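Local coordinates for protein nucleoside diphosphate kinase (Encephalitozoon cuniculi, PDB 3MPD) that probably transfers the gamma phosphate of ATP to nucleoside diphosphates by a ping-pong mechanism through a phosphohistidine intermediate, making nucleoside triphosphates other than ATP, at residues A[8-13]-A[77-82]; A[39-44]-A[73-78]. One frame throughout, in Å; residues are numbered along the deposited sequence.

Contact 1: A[8-13]-A[77-82]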
loop_
_atom_site.group_PDB
_atom_site.type_symbol
_atom_site.label_atom_id
_atom_site.label_comp_id
_atom_site.label_asym_id
_atom_site.label_seq_id
_atom_site.Cartn_x
_atom_site.Cartn_y
_atom_site.Cartn_z
ATOM N N THR A 8 -1.432 -13.854 5.688
ATOM C CA THR A 8 -0.068 -13.656 6.182
ATOM C C THR A 8 0.226 -12.177 6.380
ATOM O O THR A 8 -0.359 -11.318 5.707
ATOM C CB THR A 8 0.993 -14.332 5.260
ATOM O OG1 THR A 8 2.275 -14.346 5.908
ATOM C CG2 THR A 8 1.105 -13.650 3.889
ATOM N N PHE A 9 1.100 -11.886 7.335
ATOM C CA PHE A 9 1.453 -10.520 7.656
ATOM C C PHE A 9 2.777 -10.188 7.002
ATOM O O PHE A 9 3.766 -10.881 7.201
ATOM C CB PHE A 9 1.530 -10.306 9.177
ATOM C CG PHE A 9 1.884 -8.907 9.557
ATOM C CD1 PHE A 9 0.969 -7.875 9.356
ATOM C CD2 PHE A 9 3.140 -8.615 10.075
ATOM C CE1 PHE A 9 1.288 -6.564 9.662
ATOM C CE2 PHE A 9 3.476 -7.303 10.414
ATOM C CZ PHE A 9 2.550 -6.269 10.193
ATOM N N ILE A 10 2.779 -9.129 6.208
ATOM C CA ILE A 10 3.964 -8.734 5.444
ATOM C C ILE A 10 4.264 -7.289 5.801
ATOM O O ILE A 10 3.410 -6.419 5.641
ATOM C CB ILE A 10 3.717 -8.800 3.931
ATOM C CG1 ILE A 10 3.200 -10.191 3.489
ATOM C CG2 ILE A 10 4.987 -8.387 3.139
ATOM C CD1 ILE A 10 4.192 -11.402 3.736
ATOM N N MET A 11 5.493 -7.017 6.221
ATOM C CA MET A 11 5.837 -5.667 6.630
ATOM C C MET A 11 7.123 -5.239 5.959
ATOM O O MET A 11 8.167 -5.899 6.114
ATOM C CB MET A 11 5.950 -5.608 8.162
ATOM C CG MET A 11 6.355 -4.260 8.722
ATOM S SD MET A 11 6.304 -4.270 10.541
ATOM C CE MET A 11 7.357 -5.661 10.970
ATOM N N ILE A 12 7.047 -4.139 5.213
ATOM C CA ILE A 12 8.242 -3.559 4.601
ATOM C C ILE A 12 8.995 -2.773 5.671
ATOM O O ILE A 12 8.419 -1.849 6.285
ATOM C CB ILE A 12 7.914 -2.646 3.402
ATOM C CG1 ILE A 12 7.073 -3.407 2.371
ATOM C CG2 ILE A 12 9.231 -2.019 2.794
ATOM C CD1 ILE A 12 6.750 -2.576 1.093
ATOM N N LYS A 13 10.270 -3.131 5.868
ATOM C CA LYS A 13 11.090 -2.582 6.971
ATOM C C LYS A 13 11.527 -1.161 6.629
ATOM O O LYS A 13 11.576 -0.805 5.438
ATOM C CB LYS A 13 12.309 -3.498 7.224
ATOM C CG LYS A 13 11.898 -4.918 7.651
ATOM C CD LYS A 13 13.057 -5.699 8.266
ATOM C CE LYS A 13 12.513 -6.977 8.919
ATOM N NZ LYS A 13 13.661 -7.886 9.204
ATOM N N MET A 77 1.080 -4.857 5.983
ATOM C CA MET A 77 0.048 -5.379 5.072
ATOM C C MET A 77 -0.435 -6.751 5.468
ATOM O O MET A 77 0.302 -7.529 6.081
ATOM C CB MET A 77 0.623 -5.518 3.624
ATOM C CG MET A 77 0.925 -4.195 2.960
ATOM S SD MET A 77 1.976 -4.277 1.477
ATOM C CE MET A 77 3.583 -4.569 2.173
ATOM N N VAL A 78 -1.644 -7.064 5.026
ATOM C CA VAL A 78 -2.146 -8.423 5.069
ATOM C C VAL A 78 -2.418 -8.872 3.639
ATOM O O VAL A 78 -3.063 -8.167 2.865
ATOM C CB VAL A 78 -3.444 -8.547 5.913
ATOM C CG1 VAL A 78 -3.910 -10.022 6.006
ATOM C CG2 VAL A 78 -3.233 -7.957 7.305
ATOM N N TRP A 79 -1.900 -10.048 3.300
ATOM C CA TRP A 79 -2.099 -10.644 1.989
ATOM C C TRP A 79 -2.785 -11.990 2.190
ATOM O O TRP A 79 -2.400 -12.758 3.071
ATOM C CB TRP A 79 -0.752 -10.816 1.264
ATOM C CG TRP A 79 -0.169 -9.537 0.755
ATOM C CD1 TRP A 79 0.610 -8.643 1.459
ATOM C CD2 TRP A 79 -0.315 -8.979 -0.573
ATOM N NE1 TRP A 79 0.972 -7.582 0.638
ATOM C CE2 TRP A 79 0.426 -7.764 -0.605
ATOM C CE3 TRP A 79 -0.993 -9.387 -1.727
ATOM C CZ2 TRP A 79 0.496 -6.955 -1.741
ATOM C CZ3 TRP A 79 -0.917 -8.589 -2.858
ATOM C CH2 TRP A 79 -0.184 -7.373 -2.853
ATOM N N VAL A 80 -3.813 -12.258 1.379
ATOM C CA VAL A 80 -4.655 -13.448 1.552
ATOM C C VAL A 80 -4.607 -14.312 0.300
ATOM O O VAL A 80 -4.521 -13.791 -0.825
ATOM C CB VAL A 80 -6.124 -13.021 1.819
ATOM C CG1 VAL A 80 -7.083 -14.230 1.881
ATOM C CG2 VAL A 80 -6.204 -12.223 3.114
ATOM N N GLY A 81 -4.680 -15.625 0.497
ATOM C CA GLY A 81 -4.796 -16.581 -0.601
ATOM C C GLY A 81 -4.342 -17.952 -0.160
ATOM O O GLY A 81 -3.779 -18.083 0.937
ATOM N N LYS A 82 -4.605 -18.970 -0.996
ATOM C CA LYS A 82 -4.187 -20.362 -0.726
ATOM C C LYS A 82 -2.693 -20.429 -0.441
ATOM O O LYS A 82 -1.910 -19.863 -1.175
ATOM C CB LYS A 82 -4.540 -21.298 -1.888
ATOM C CG LYS A 82 -6.037 -21.695 -1.901
ATOM C CD LYS A 82 -6.432 -22.532 -3.115
ATOM C CE LYS A 82 -7.956 -22.757 -3.168
ATOM N NZ LYS A 82 -8.396 -23.525 -4.369
#
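The carbonyl oxygen of Met-77 is gripped by one hydrogen bond and one CA-H...O contact from strand 8-12. In the hydrogen bond, Ile-10 N lies 3.0 Å from Met-77 O and its N-H points almost straight at it (177°), though the donor stands above the carbonyl plane. The CA-H...O contact comes from Phe-9. The Phe-9 ring packs beside the oxygen, its CD1 coming obliquely to 3.4 Å from Met-77 O. This is the antiparallel pairing of two central strands in the ferredoxin-like sheet of NDP kinases. The return bond, from Met-77 N to Ile-10 O, is 2.8 Å long but more bent (140°). A second pair of bonds joins Thr-8 and Trp-79. Between the two hydrogen-bonded pairs sits the non-hydrogen-bonded pair Phe-9 and Val-78.

Thr-8, Ile-10, Met-77 and Trp-79 share one face, where helix 22-32 packs on Ile-10 and Trp-79. Ile-10 crosses the Trp-79 indole at about a right angle, with Ile-10 CG1 3.6 Å from Trp-79 CD1. Phe-29 lies against both residues. On the other face, Phe-9 has CG anti to its backbone N (chi1 -180°). Its ring stacks on Trp-134 of helix 124-134 and touches His-119, the probable phosphohistidine. Lys-13, which probably binds ATP, lies just beyond the strand; its NZ is hydrogen-bonded to Asn-116 OD1.

Met-77 bends at its last torsion and carries its methyl to Ile-12 on strand 8-12, crossing it obliquely, with Met-77 CE 3.7 Å from Ile-12 CG1. Its sulphur receives a weak hydrogen bond, Trp-79 NE1 to Met-77 SD at 3.6 Å.

Contact 2: A[39-44]-A[73-78]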
loop_
_atom_site.group_PDB
_atom_site.type_symbol
_atom_site.label_atom_id
_atom_site.label_comp_id
_atom_site.label_asym_id
_atom_site.label_seq_id
_atom_site.Cartn_x
_atom_site.Cartn_y
_atom_site.Cartn_z
ATOM N N SER A 39 -3.551 -2.627 4.814
ATOM C CA SER A 39 -2.394 -1.789 4.541
ATOM C C SER A 39 -2.404 -0.675 5.571
ATOM O O SER A 39 -3.485 -0.096 5.863
ATOM C CB SER A 39 -2.546 -1.155 3.166
ATOM O OG SER A 39 -1.285 -0.825 2.626
ATOM N N LYS A 40 -1.238 -0.372 6.137
ATOM C CA LYS A 40 -1.135 0.682 7.129
ATOM C C LYS A 40 0.315 1.147 7.210
ATOM O O LYS A 40 1.221 0.326 7.315
ATOM C CB LYS A 40 -1.612 0.178 8.523
ATOM C CG LYS A 40 -1.630 1.238 9.606
ATOM C CD LYS A 40 -2.068 0.689 10.975
ATOM C CE LYS A 40 -2.062 1.828 11.997
ATOM N NZ LYS A 40 -1.682 1.422 13.401
ATOM N N CYS A 41 0.510 2.464 7.166
ATOM C CA CYS A 41 1.802 3.083 7.441
ATOM C C CYS A 41 1.899 3.334 8.942
ATOM O O CYS A 41 1.015 3.976 9.520
ATOM C CB CYS A 41 1.936 4.416 6.703
ATOM S SG CYS A 41 1.964 4.286 4.878
ATOM N N VAL A 42 2.965 2.828 9.572
ATOM C CA VAL A 42 3.153 3.028 11.025
ATOM C C VAL A 42 4.605 3.305 11.366
ATOM O O VAL A 42 5.497 2.694 10.778
ATOM C CB VAL A 42 2.808 1.763 11.863
ATOM C CG1 VAL A 42 2.374 2.176 13.301
ATOM C CG2 VAL A 42 1.749 0.928 11.200
ATOM N N ILE A 43 4.807 4.197 12.343
ATOM C CA ILE A 43 6.077 4.388 13.014
ATOM C C ILE A 43 6.005 3.404 14.188
ATOM O O ILE A 43 5.255 3.647 15.118
ATOM C CB ILE A 43 6.190 5.833 13.565
ATOM C CG1 ILE A 43 5.782 6.862 12.491
ATOM C CG2 ILE A 43 7.592 6.097 14.204
ATOM C CD1 ILE A 43 4.229 7.151 12.459
ATOM N N PRO A 44 6.750 2.280 14.132
ATOM C CA PRO A 44 6.576 1.256 15.156
ATOM C C PRO A 44 6.942 1.729 16.584
ATOM O O PRO A 44 7.921 2.451 16.771
ATOM C CB PRO A 44 7.530 0.147 14.721
ATOM C CG PRO A 44 7.753 0.361 13.244
ATOM C CD PRO A 44 7.699 1.858 13.082
ATOM N N MET A 73 9.182 4.813 9.364
ATOM C CA MET A 73 7.886 4.283 8.970
ATOM C C MET A 73 8.047 2.918 8.308
ATOM O O MET A 73 9.008 2.699 7.531
ATOM C CB MET A 73 7.246 5.261 7.994
ATOM C CG MET A 73 5.747 5.130 7.790
ATOM S SD MET A 73 5.303 6.203 6.414
ATOM C CE MET A 73 5.594 5.115 5.020
ATOM N N VAL A 74 7.122 2.006 8.627
ATOM C CA VAL A 74 7.032 0.706 7.970
ATOM C C VAL A 74 5.712 0.693 7.217
ATOM O O VAL A 74 4.806 1.451 7.567
ATOM C CB VAL A 74 7.074 -0.513 8.975
ATOM C CG1 VAL A 74 8.427 -0.601 9.690
ATOM C CG2 VAL A 74 5.950 -0.462 9.999
ATOM N N LEU A 75 5.609 -0.147 6.181
ATOM C CA LEU A 75 4.317 -0.448 5.543
ATOM C C LEU A 75 3.841 -1.853 5.912
ATOM O O LEU A 75 4.398 -2.862 5.440
ATOM C CB LEU A 75 4.369 -0.254 4.013
ATOM C CG LEU A 75 3.062 -0.468 3.217
ATOM C CD1 LEU A 75 1.981 0.538 3.651
ATOM C CD2 LEU A 75 3.312 -0.360 1.707
ATOM N N ALA A 76 2.826 -1.904 6.765
ATOM C CA ALA A 76 2.273 -3.156 7.260
ATOM C C ALA A 76 1.085 -3.589 6.397
ATOM O O ALA A 76 0.178 -2.784 6.142
ATOM C CB ALA A 76 1.835 -2.995 8.708
ATOM N N MET A 77 1.080 -4.857 5.983
ATOM C CA MET A 77 0.048 -5.379 5.072
ATOM C C MET A 77 -0.435 -6.751 5.468
ATOM O O MET A 77 0.302 -7.529 6.081
ATOM C CB MET A 77 0.623 -5.518 3.624
ATOM C CG MET A 77 0.925 -4.195 2.960
ATOM S SD MET A 77 1.976 -4.277 1.477
ATOM C CE MET A 77 3.583 -4.569 2.173
ATOM N N VAL A 78 -1.644 -7.064 5.026
ATOM C CA VAL A 78 -2.146 -8.423 5.069
ATOM C C VAL A 78 -2.418 -8.872 3.639
ATOM O O VAL A 78 -3.063 -8.167 2.865
ATOM C CB VAL A 78 -3.444 -8.547 5.913
ATOM C CG1 VAL A 78 -3.910 -10.022 6.006
ATOM C CG2 VAL A 78 -3.233 -7.957 7.305
#
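Met-73 lies just before strand 74-78 and reaches across to strand 39-42. Met-73 CB lies 4.2 Å from Val-42 O. CG stands anti to the backbone N (chi1 -162°), and Met-73 CG comes to 3.9 Å from Val-42 O. The sulphur follows over Cys-41, with Met-73 SD 3.8 Å from Cys-41 CB. A bend at chi3 (86°) then turns the methyl onto the thiol, placing Met-73 CE 3.7 Å from Cys-41 SG. Met-73 is modelled in two conformers, and this describes one of them. Cys-41 SG also meets Leu-75 CD1.

The strands form an antiparallel beta ladder. Lys-40 pairs with Ala-76, and Val-42 with Val-74, each by two backbone hydrogen bonds with donors in the carbonyl plane. The bond from Val-74 N to Val-42 O is short, 2.8 Å, and nearly straight at 171°. Val-74 CG2 takes the crowded position between N and carbonyl carbon and packs tightly, 3.3 Å from Val-42 O. Its other methyl meets the Pro-44 ring tip to tip, Val-74 CG1 to Pro-44 CG at 3.7 Å.

Strand 35-42 is the outer strand of the sheet in this chain and faces the second subunit. There Ser-39 OG is hydrogen-bonded to Ser-39 OG of the second subunit, and Met-73 packs on Leu-36 of that subunit. Within the chain, Leu-75 touches Ile-17 of helix 14-18. On the opposite face, Val-74 packs on Met-11 of strand 7-12, and Pro-44 rests on Trp-134 of helix 124-134.

Overall arrangement
Contacts 1 and 2 are neighbouring ladders of one four-stranded antiparallel sheet, with centres about 11 Å apart. Both use strand 74-80, which runs between 7-12 and 35-42, and both include Met-77 and Val-78. Along the chain the order is 8-13, 39-44, then the overlapping 73-78 and 77-82. The ladders meet where Leu-75 O accepts a probable hydrogen bond from Ile-12 N, and where Phe-9 packs on Ala-76. Across the sheet, contact 1 lies toward strand 118-120, which carries the probable phosphohistidine. Contact 2 lies at the edge that meets the second subunit. Strands 74-80 and 7-12 thus lie between the subunit interface and the strand with the probable catalytic histidine.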